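Local coordinates for periplasmic binding protein component of an ABC type zinc uptake transporter (Synechocystis sp., PDB 2OV1) that probably captures zinc ions in the periplasm and hands them to an ABC-type uptake transporter, at residues Lys78-Ala83 with Ala113-Lys118; Val97-Ile102 with Trp168-Arg173; Ile162-Ser167 with Pro181-Gly186. All blocks are in the same frame, centred on the assembly; numbering follows the deposited sequence.

Contact 1: residues Lys78-Ala83 with Ala113-Lys118; sequences KLIDSA and ATTIAK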
loop_
_atom_site.group_PDB
_atom_site.type_symbol
_atom_site.label_atom_id
_atom_site.label_comp_id
_atom_site.label_asym_id
_atom_site.label_seq_id
_atom_site.Cartn_x
_atom_site.Cartn_y
_atom_site.Cartn_z
ATOM N N LYS A 78 -15.143 6.602 -15.667
ATOM C CA LYS A 78 -15.405 5.305 -15.034
ATOM C C LYS A 78 -14.638 5.085 -13.722
ATOM O O LYS A 78 -13.414 5.158 -13.692
ATOM C CB LYS A 78 -15.069 4.178 -16.019
ATOM C CG LYS A 78 -15.211 2.776 -15.440
ATOM C CD LYS A 78 -16.655 2.465 -15.100
ATOM C CE LYS A 78 -16.755 1.280 -14.162
ATOM N NZ LYS A 78 -18.172 0.968 -13.825
ATOM N N LEU A 79 -15.365 4.808 -12.644
ATOM C CA LEU A 79 -14.727 4.570 -11.359
ATOM C C LEU A 79 -14.572 3.076 -11.094
ATOM O O LEU A 79 -15.545 2.322 -11.017
ATOM C CB LEU A 79 -15.513 5.236 -10.229
ATOM C CG LEU A 79 -15.683 6.755 -10.349
ATOM C CD1 LEU A 79 -16.262 7.303 -9.049
ATOM C CD2 LEU A 79 -14.347 7.421 -10.644
ATOM N N ILE A 80 -13.318 2.669 -10.950
ATOM C CA ILE A 80 -12.956 1.282 -10.744
ATOM C C ILE A 80 -12.505 1.010 -9.313
ATOM O O ILE A 80 -11.361 1.283 -8.947
ATOM C CB ILE A 80 -11.833 0.910 -11.722
ATOM C CG1 ILE A 80 -12.251 1.336 -13.126
ATOM C CG2 ILE A 80 -11.533 -0.576 -11.653
ATOM C CD1 ILE A 80 -11.145 1.257 -14.155
ATOM N N ASP A 81 -13.416 0.477 -8.509
ATOM C CA ASP A 81 -13.116 0.133 -7.133
ATOM C C ASP A 81 -12.329 -1.157 -7.234
ATOM O O ASP A 81 -12.908 -2.236 -7.348
ATOM C CB ASP A 81 -14.401 -0.128 -6.355
ATOM C CG ASP A 81 -14.157 -0.343 -4.863
ATOM O OD1 ASP A 81 -13.020 -0.678 -4.459
ATOM O OD2 ASP A 81 -15.120 -0.196 -4.088
ATOM N N SER A 82 -11.010 -1.057 -7.208
ATOM C CA SER A 82 -10.209 -2.259 -7.311
ATOM C C SER A 82 -10.209 -3.033 -5.999
ATOM O O SER A 82 -9.478 -4.009 -5.863
ATOM C CB SER A 82 -8.779 -1.909 -7.700
ATOM O OG SER A 82 -8.160 -1.214 -6.665
ATOM N N ALA A 83 -11.018 -2.612 -5.032
ATOM C CA ALA A 83 -11.036 -3.304 -3.745
ATOM C C ALA A 83 -12.296 -4.137 -3.581
ATOM O O ALA A 83 -12.463 -4.829 -2.571
ATOM C CB ALA A 83 -10.934 -2.306 -2.608
ATOM N N ALA A 113 -5.953 -6.669 -9.412
ATOM C CA ALA A 113 -5.523 -6.639 -10.798
ATOM C C ALA A 113 -6.592 -7.248 -11.676
ATOM O O ALA A 113 -6.881 -6.748 -12.764
ATOM C CB ALA A 113 -4.225 -7.404 -10.962
ATOM N N THR A 114 -7.184 -8.335 -11.198
ATOM C CA THR A 114 -8.220 -9.018 -11.951
ATOM C C THR A 114 -9.332 -8.039 -12.293
ATOM O O THR A 114 -9.773 -7.952 -13.433
ATOM C CB THR A 114 -8.780 -10.186 -11.136
ATOM O OG1 THR A 114 -7.723 -11.116 -10.867
ATOM C CG2 THR A 114 -9.877 -10.884 -11.897
ATOM N N THR A 115 -9.765 -7.299 -11.281
ATOM C CA THR A 115 -10.817 -6.301 -11.419
ATOM C C THR A 115 -10.403 -5.231 -12.435
ATOM O O THR A 115 -11.188 -4.849 -13.305
ATOM C CB THR A 115 -11.086 -5.617 -10.059
ATOM O OG1 THR A 115 -11.381 -6.618 -9.079
ATOM C CG2 THR A 115 -12.248 -4.640 -10.161
ATOM N N ILE A 116 -9.171 -4.745 -12.309
ATOM C CA ILE A 116 -8.640 -3.711 -13.198
ATOM C C ILE A 116 -8.633 -4.229 -14.629
ATOM O O ILE A 116 -9.042 -3.532 -15.562
ATOM C CB ILE A 116 -7.204 -3.323 -12.786
ATOM C CG1 ILE A 116 -7.215 -2.756 -11.369
ATOM C CG2 ILE A 116 -6.642 -2.294 -13.761
ATOM C CD1 ILE A 116 -5.856 -2.588 -10.741
ATOM N N ALA A 117 -8.152 -5.460 -14.783
ATOM C CA ALA A 117 -8.092 -6.119 -16.082
ATOM C C ALA A 117 -9.497 -6.170 -16.665
ATOM O O ALA A 117 -9.729 -5.783 -17.817
ATOM C CB ALA A 117 -7.536 -7.528 -15.930
ATOM N N LYS A 118 -10.436 -6.642 -15.855
ATOM C CA LYS A 118 -11.827 -6.743 -16.270
ATOM C C LYS A 118 -12.402 -5.418 -16.751
ATOM O O LYS A 118 -12.987 -5.358 -17.820
ATOM C CB LYS A 118 -12.686 -7.278 -15.124
ATOM C CG LYS A 118 -14.163 -7.327 -15.449
ATOM C CD LYS A 118 -14.971 -7.851 -14.268
ATOM C CE LYS A 118 -16.453 -8.013 -14.638
ATOM N NZ LYS A 118 -17.129 -6.722 -15.008
HETATM O O HOH W 1 -11.385 -6.203 -6.356
#

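Contact 2: residues Val97-Ile102 with Trp168-Arg173; sequences VADPHI and WAYFAR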
loop_
_atom_site.group_PDB
_atom_site.type_symbol
_atom_site.label_atom_id
_atom_site.label_comp_id
_atom_site.label_asym_id
_atom_site.label_seq_id
_atom_site.Cartn_x
_atom_site.Cartn_y
_atom_site.Cartn_z
ATOM N N VAL A 97 -13.937 1.588 10.795
ATOM C CA VAL A 97 -13.282 1.901 9.531
ATOM C C VAL A 97 -12.390 0.760 9.042
ATOM O O VAL A 97 -11.610 0.191 9.809
ATOM C CB VAL A 97 -12.456 3.204 9.652
ATOM C CG1 VAL A 97 -11.610 3.416 8.407
ATOM C CG2 VAL A 97 -13.400 4.389 9.843
ATOM N N ALA A 98 -12.534 0.425 7.761
ATOM C CA ALA A 98 -11.760 -0.641 7.130
ATOM C C ALA A 98 -10.387 -0.127 6.703
ATOM O O ALA A 98 -10.230 1.037 6.343
ATOM C CB ALA A 98 -12.511 -1.182 5.923
ATOM N N ASP A 99 -9.397 -1.013 6.743
ATOM C CA ASP A 99 -8.021 -0.684 6.382
ATOM C C ASP A 99 -7.834 -0.753 4.854
ATOM O O ASP A 99 -8.011 -1.812 4.259
ATOM C CB ASP A 99 -7.084 -1.668 7.068
ATOM C CG ASP A 99 -5.647 -1.245 6.985
ATOM O OD1 ASP A 99 -5.242 -0.758 5.909
ATOM O OD2 ASP A 99 -4.924 -1.418 7.990
ATOM N N PRO A 100 -7.445 0.369 4.207
ATOM C CA PRO A 100 -7.237 0.474 2.750
ATOM C C PRO A 100 -5.934 -0.049 2.146
ATOM O O PRO A 100 -5.814 -0.114 0.921
ATOM C CB PRO A 100 -7.366 1.979 2.482
ATOM C CG PRO A 100 -7.839 2.578 3.782
ATOM C CD PRO A 100 -7.269 1.685 4.835
ATOM N N HIS A 101 -4.966 -0.396 2.990
ATOM C CA HIS A 101 -3.664 -0.862 2.526
ATOM C C HIS A 101 -3.646 -2.293 2.028
ATOM O O HIS A 101 -2.867 -3.111 2.518
ATOM C CB HIS A 101 -2.622 -0.709 3.641
ATOM C CG HIS A 101 -2.567 0.660 4.238
ATOM N ND1 HIS A 101 -3.387 1.052 5.273
ATOM C CD2 HIS A 101 -1.814 1.739 3.921
ATOM C CE1 HIS A 101 -3.145 2.315 5.565
ATOM N NE2 HIS A 101 -2.195 2.755 4.759
ATOM N N ILE A 102 -4.499 -2.589 1.054
ATOM C CA ILE A 102 -4.561 -3.928 0.482
ATOM C C ILE A 102 -3.619 -4.005 -0.705
ATOM O O ILE A 102 -3.298 -5.094 -1.187
ATOM C CB ILE A 102 -5.966 -4.272 -0.040
ATOM C CG1 ILE A 102 -6.408 -3.212 -1.060
ATOM C CG2 ILE A 102 -6.940 -4.378 1.105
ATOM C CD1 ILE A 102 -7.700 -3.563 -1.787
ATOM N N TRP A 168 1.192 -1.717 7.037
ATOM C CA TRP A 168 1.443 -3.094 6.647
ATOM C C TRP A 168 0.592 -4.163 7.339
ATOM O O TRP A 168 1.073 -5.265 7.608
ATOM C CB TRP A 168 2.949 -3.392 6.811
ATOM C CG TRP A 168 3.812 -2.258 6.296
ATOM C CD1 TRP A 168 4.066 -1.064 6.933
ATOM C CD2 TRP A 168 4.382 -2.127 4.986
ATOM N NE1 TRP A 168 4.737 -0.206 6.103
ATOM C CE2 TRP A 168 4.948 -0.829 4.901
ATOM C CE3 TRP A 168 4.467 -2.974 3.872
ATOM C CZ2 TRP A 168 5.589 -0.362 3.744
ATOM C CZ3 TRP A 168 5.104 -2.506 2.721
ATOM C CH2 TRP A 168 5.656 -1.214 2.667
ATOM N N ALA A 169 -0.675 -3.863 7.606
ATOM C CA ALA A 169 -1.539 -4.838 8.291
ATOM C C ALA A 169 -1.839 -6.054 7.422
ATOM O O ALA A 169 -1.870 -7.186 7.906
ATOM C CB ALA A 169 -2.854 -4.178 8.730
ATOM N N TYR A 170 -2.071 -5.810 6.139
ATOM C CA TYR A 170 -2.366 -6.882 5.210
ATOM C C TYR A 170 -1.107 -7.714 4.970
ATOM O O TYR A 170 -1.092 -8.936 5.170
ATOM C CB TYR A 170 -2.924 -6.270 3.930
ATOM C CG TYR A 170 -4.332 -5.740 4.134
ATOM C CD1 TYR A 170 -5.427 -6.604 4.097
ATOM C CD2 TYR A 170 -4.571 -4.387 4.403
ATOM C CE1 TYR A 170 -6.725 -6.143 4.317
ATOM C CE2 TYR A 170 -5.877 -3.913 4.629
ATOM C CZ TYR A 170 -6.943 -4.800 4.582
ATOM O OH TYR A 170 -8.235 -4.363 4.780
ATOM N N PHE A 171 -0.048 -7.038 4.550
ATOM C CA PHE A 171 1.238 -7.681 4.326
ATOM C C PHE A 171 1.580 -8.522 5.568
ATOM O O PHE A 171 2.001 -9.667 5.458
ATOM C CB PHE A 171 2.299 -6.597 4.107
ATOM C CG PHE A 171 3.695 -7.123 3.944
ATOM C CD1 PHE A 171 4.264 -7.256 2.679
ATOM C CD2 PHE A 171 4.457 -7.450 5.065
ATOM C CE1 PHE A 171 5.569 -7.700 2.534
ATOM C CE2 PHE A 171 5.756 -7.894 4.934
ATOM C CZ PHE A 171 6.322 -8.019 3.663
ATOM N N ALA A 172 1.376 -7.936 6.746
ATOM C CA ALA A 172 1.660 -8.599 8.016
ATOM C C ALA A 172 0.813 -9.855 8.245
ATOM O O ALA A 172 1.326 -10.883 8.680
ATOM C CB ALA A 172 1.453 -7.630 9.161
ATOM N N ARG A 173 -0.483 -9.765 7.967
ATOM C CA ARG A 173 -1.380 -10.899 8.149
ATOM C C ARG A 173 -0.985 -12.044 7.243
ATOM O O ARG A 173 -0.908 -13.206 7.669
ATOM C CB ARG A 173 -2.820 -10.506 7.822
ATOM C CG ARG A 173 -3.571 -9.901 8.991
ATOM C CD ARG A 173 -4.131 -10.984 9.900
ATOM N NE ARG A 173 -4.745 -10.434 11.101
ATOM C CZ ARG A 173 -4.061 -9.975 12.142
ATOM N NH1 ARG A 173 -2.729 -10.000 12.132
ATOM N NH2 ARG A 173 -4.710 -9.502 13.200
HETATM O O HOH W 2 -2.466 -1.397 7.032
HETATM O O HOH W 3 -1.041 -3.795 4.429
#

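Contact 3: residues Ile162-Ser167 with Pro181-Gly186; sequences IVFHPS and PIEVEG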
loop_
_atom_site.group_PDB
_atom_site.type_symbol
_atom_site.label_atom_id
_atom_site.label_comp_id
_atom_site.label_asym_id
_atom_site.label_seq_id
_atom_site.Cartn_x
_atom_site.Cartn_y
_atom_site.Cartn_z
ATOM N N ILE A 162 8.240 -2.908 14.625
ATOM C CA ILE A 162 7.761 -1.578 14.977
ATOM C C ILE A 162 7.635 -0.698 13.751
ATOM O O ILE A 162 8.603 -0.523 13.007
ATOM C CB ILE A 162 8.733 -0.872 15.958
ATOM C CG1 ILE A 162 8.851 -1.680 17.257
ATOM C CG2 ILE A 162 8.249 0.544 16.243
ATOM C CD1 ILE A 162 9.959 -1.183 18.183
ATOM N N VAL A 163 6.447 -0.149 13.529
ATOM C CA VAL A 163 6.246 0.751 12.394
ATOM C C VAL A 163 5.722 2.088 12.868
ATOM O O VAL A 163 4.930 2.144 13.803
ATOM C CB VAL A 163 5.243 0.195 11.358
ATOM C CG1 VAL A 163 5.800 -1.072 10.731
ATOM C CG2 VAL A 163 3.905 -0.055 12.000
ATOM N N PHE A 164 6.173 3.164 12.230
ATOM C CA PHE A 164 5.712 4.491 12.600
ATOM C C PHE A 164 4.237 4.577 12.250
ATOM O O PHE A 164 3.460 5.146 12.999
ATOM C CB PHE A 164 6.491 5.576 11.853
ATOM C CG PHE A 164 5.920 6.954 12.029
ATOM C CD1 PHE A 164 5.830 7.525 13.292
ATOM C CD2 PHE A 164 5.446 7.668 10.931
ATOM C CE1 PHE A 164 5.270 8.790 13.460
ATOM C CE2 PHE A 164 4.885 8.931 11.084
ATOM C CZ PHE A 164 4.797 9.494 12.352
ATOM N N HIS A 165 3.862 4.020 11.103
ATOM C CA HIS A 165 2.463 3.997 10.671
ATOM C C HIS A 165 2.062 2.575 10.318
ATOM O O HIS A 165 2.830 1.835 9.710
ATOM C CB HIS A 165 2.228 4.918 9.475
ATOM C CG HIS A 165 1.993 6.340 9.860
ATOM N ND1 HIS A 165 1.744 7.335 8.942
ATOM C CD2 HIS A 165 1.971 6.942 11.080
ATOM C CE1 HIS A 165 1.581 8.486 9.570
ATOM N NE2 HIS A 165 1.715 8.271 10.868
ATOM N N PRO A 166 0.848 2.169 10.707
ATOM C CA PRO A 166 0.374 0.815 10.418
ATOM C C PRO A 166 -0.134 0.694 8.989
ATOM O O PRO A 166 -1.334 0.615 8.751
ATOM C CB PRO A 166 -0.726 0.623 11.449
ATOM C CG PRO A 166 -1.356 1.974 11.478
ATOM C CD PRO A 166 -0.166 2.933 11.463
ATOM N N SER A 167 0.795 0.683 8.045
ATOM C CA SER A 167 0.440 0.569 6.644
ATOM C C SER A 167 0.610 -0.872 6.185
ATOM O O SER A 167 0.211 -1.211 5.077
ATOM C CB SER A 167 1.344 1.462 5.794
ATOM O OG SER A 167 1.445 2.757 6.345
ATOM N N PRO A 181 2.468 -0.356 15.811
ATOM C CA PRO A 181 2.382 1.026 15.343
ATOM C C PRO A 181 2.614 2.095 16.390
ATOM O O PRO A 181 2.048 2.054 17.481
ATOM C CB PRO A 181 0.979 1.093 14.753
ATOM C CG PRO A 181 0.218 0.249 15.688
ATOM C CD PRO A 181 1.129 -0.959 15.873
ATOM N N ILE A 182 3.461 3.050 16.024
ATOM C CA ILE A 182 3.825 4.184 16.860
ATOM C C ILE A 182 2.689 5.205 16.882
ATOM O O ILE A 182 2.354 5.745 17.933
ATOM C CB ILE A 182 5.066 4.903 16.286
ATOM C CG1 ILE A 182 6.284 3.981 16.336
ATOM C CG2 ILE A 182 5.289 6.217 17.004
ATOM C CD1 ILE A 182 6.630 3.492 17.705
ATOM N N GLU A 183 2.122 5.470 15.707
ATOM C CA GLU A 183 1.047 6.446 15.543
ATOM C C GLU A 183 -0.085 5.940 14.641
ATOM O O GLU A 183 0.122 5.655 13.458
ATOM C CB GLU A 183 1.632 7.764 14.983
ATOM C CG GLU A 183 0.623 8.728 14.318
ATOM C CD GLU A 183 1.197 10.138 14.033
ATOM O OE1 GLU A 183 1.313 10.945 14.981
ATOM O OE2 GLU A 183 1.531 10.442 12.865
ATOM N N VAL A 184 -1.278 5.813 15.217
ATOM C CA VAL A 184 -2.465 5.375 14.481
ATOM C C VAL A 184 -3.467 6.532 14.490
ATOM O O VAL A 184 -3.699 7.146 15.528
ATOM C CB VAL A 184 -3.125 4.127 15.142
ATOM C CG1 VAL A 184 -2.179 2.944 15.087
ATOM C CG2 VAL A 184 -3.502 4.436 16.585
ATOM N N GLU A 185 -4.058 6.839 13.343
ATOM C CA GLU A 185 -5.020 7.931 13.292
ATOM C C GLU A 185 -6.353 7.544 13.920
ATOM O O GLU A 185 -6.840 6.433 13.719
ATOM C CB GLU A 185 -5.207 8.401 11.844
ATOM C CG GLU A 185 -4.023 9.222 11.372
ATOM C CD GLU A 185 -3.734 10.370 12.326
ATOM O OE1 GLU A 185 -4.434 11.403 12.232
ATOM O OE2 GLU A 185 -2.832 10.228 13.186
ATOM N N GLY A 186 -6.933 8.460 14.691
ATOM C CA GLY A 186 -8.201 8.176 15.339
ATOM C C GLY A 186 -8.035 7.177 16.466
ATOM O O GLY A 186 -8.450 6.025 16.358
#

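Contact 1: residues Lys78-Ala83 with Ala113-Lys118
One methyl group, CG2 of Thr115, carries three of the four residue contacts between Lys78-Ala83 and Ala113-Lys118, and no direct hydrogen bond crosses between the segments. The setting is a helix packed on a parallel beta-sheet: strand 78-81 is an edge strand, next to strand 54-57, and helix 106-123 lies against its C-terminal end. The backbones come nearest at Ser82 and Thr115, whose CA atoms are 5.8 Å apart. Thr115 CG2 lies anti to its own backbone N, which places the methyl 3.8 Å from Asp81 O, with Ser82 CA and the CG2 branch of Ile80 slightly farther off. At the next residue of the helix, Ile116 CG1 meets Ser82 CB at 4.1 Å, a loose apolar touch; the same isoleucine also packs on Leu16 and Ile19 of helix 10-20. Each hydroxyl has its main partner outside the two segments. Ser82 OG bonds to Leu57 O on the neighbouring strand, while Thr115 OG1 bonds to Arg111 O one turn back in its own helix. Water gives the polar link: one molecule donates to Thr115 OG1 at 2.8 Å and, more weakly, to Ser82 O. Where the strand ends, Asp81 forms an Asx turn, its OD1 accepting from Ala83 N at 2.8 Å on the anti side, 31° out of the carboxylate plane.

Contact 2: residues Val97-Ile102 with Trp168-Arg173
Tyr170 reaches from the helix into the loop Val97-Ile102 and is gripped on two sides. Tyr170 OH donates to Asp99 O over 2.6 Å, in the carbonyl plane and on a lone pair, and Tyr170 OH also bonds to Leu89 N. Over one ring face sits Ile102 CG2, 3.6 Å from the Tyr170 ring centroid and 16° off the normal, a CH-pi contact; CG1 lies between the backbone N and the carbonyl carbon (chi1 56°), which puts CG2 over the ring. The Asp99 carboxylate stands almost perpendicular to the ring, at 82°, with OD1 3.5 Å from Tyr170 CE2. The loop carries His101, a zinc-binding residue, and Asp99 is consistent with a second-shell partner. Asp99 OD1 accepts from His101 ND1 at 2.7 Å, close to the imidazole plane, a bond that holds the ring's rotation; its bond from His101 N closes an Asx turn. Toward the start of helix 169-174 the fit is looser and mediated by water. There Asp99 OD2 touches Ala169 CB at 3.5 Å, and one water bridges OD2 to Ala169 N. A second water donates to His101 O and accepts from Tyr170 N, 2.8 Å away.

Contact 3: residues Ile162-Ser167 with Pro181-Gly186
The zinc ligand His165 lies just past the C-terminal end of strand 160-163, where the chain runs beside the loop leaving the parallel edge strand 178-181. Val163 and Pro181 form the parallel bridge, and Val163 O accepts from Ile182 N at 2.8 Å. One residue on, Phe164 O takes Glu183 N at 3.0 Å, with the donor tilted from the carbonyl plane. His165 NE2 then donates to Glu183 OE2 over 3.0 Å, nearly straight at 175°; the carboxylate oxygen uses its anti lone pair and lies at the edge of the imidazole, only 1° out of its plane. Glu183 reaches it with CG anti to the backbone N (chi1 161°) and an extended chain. With an alanine in place of His165, Glu183 OE2 would probably lose its imidazole partner and the zinc site one of its three histidines. On the apolar side, Ile162 CG2 meets Ile182 CD1 at 3.7 Å, and the Phe164 and Ile182 side chains cross at about a right angle, CD1 against CG2. Pro166 CB packs on Pro181 CB at 3.7 Å. Placing a ligand-bearing loop at the C-terminal ends of parallel strands is typical of alpha/beta folds, and here that loop contributes to the zinc site of a member of the bacterial solute-binding protein 9 family.

In the fold
Contacts 1 and 3 each lie at the C-terminal end of a four-stranded parallel sheet, one in each sheet and on opposite sides of the chain's centre, with about 14 Å between their nearest atoms. Contact 2 is the most central and touches both: Ala83 CB meets Ile102 CD1 at 3.6 Å, and His101 CB lies 3.2 Å from Ser167 O. Strand 160-163 of contact 3 is followed in the chain by helix 169-174 of contact 2. Contacts 1 and 2 are buried, contact 3 only partly. Contact 1 is sparse helix-on-strand packing joined by a water, contact 2 combines a tyrosine anchor with waters, and contact 3 combines direct backbone and side-chain bonds with apolar packing. Contacts 2 and 3 each supply a zinc-binding histidine paired with a carboxylate.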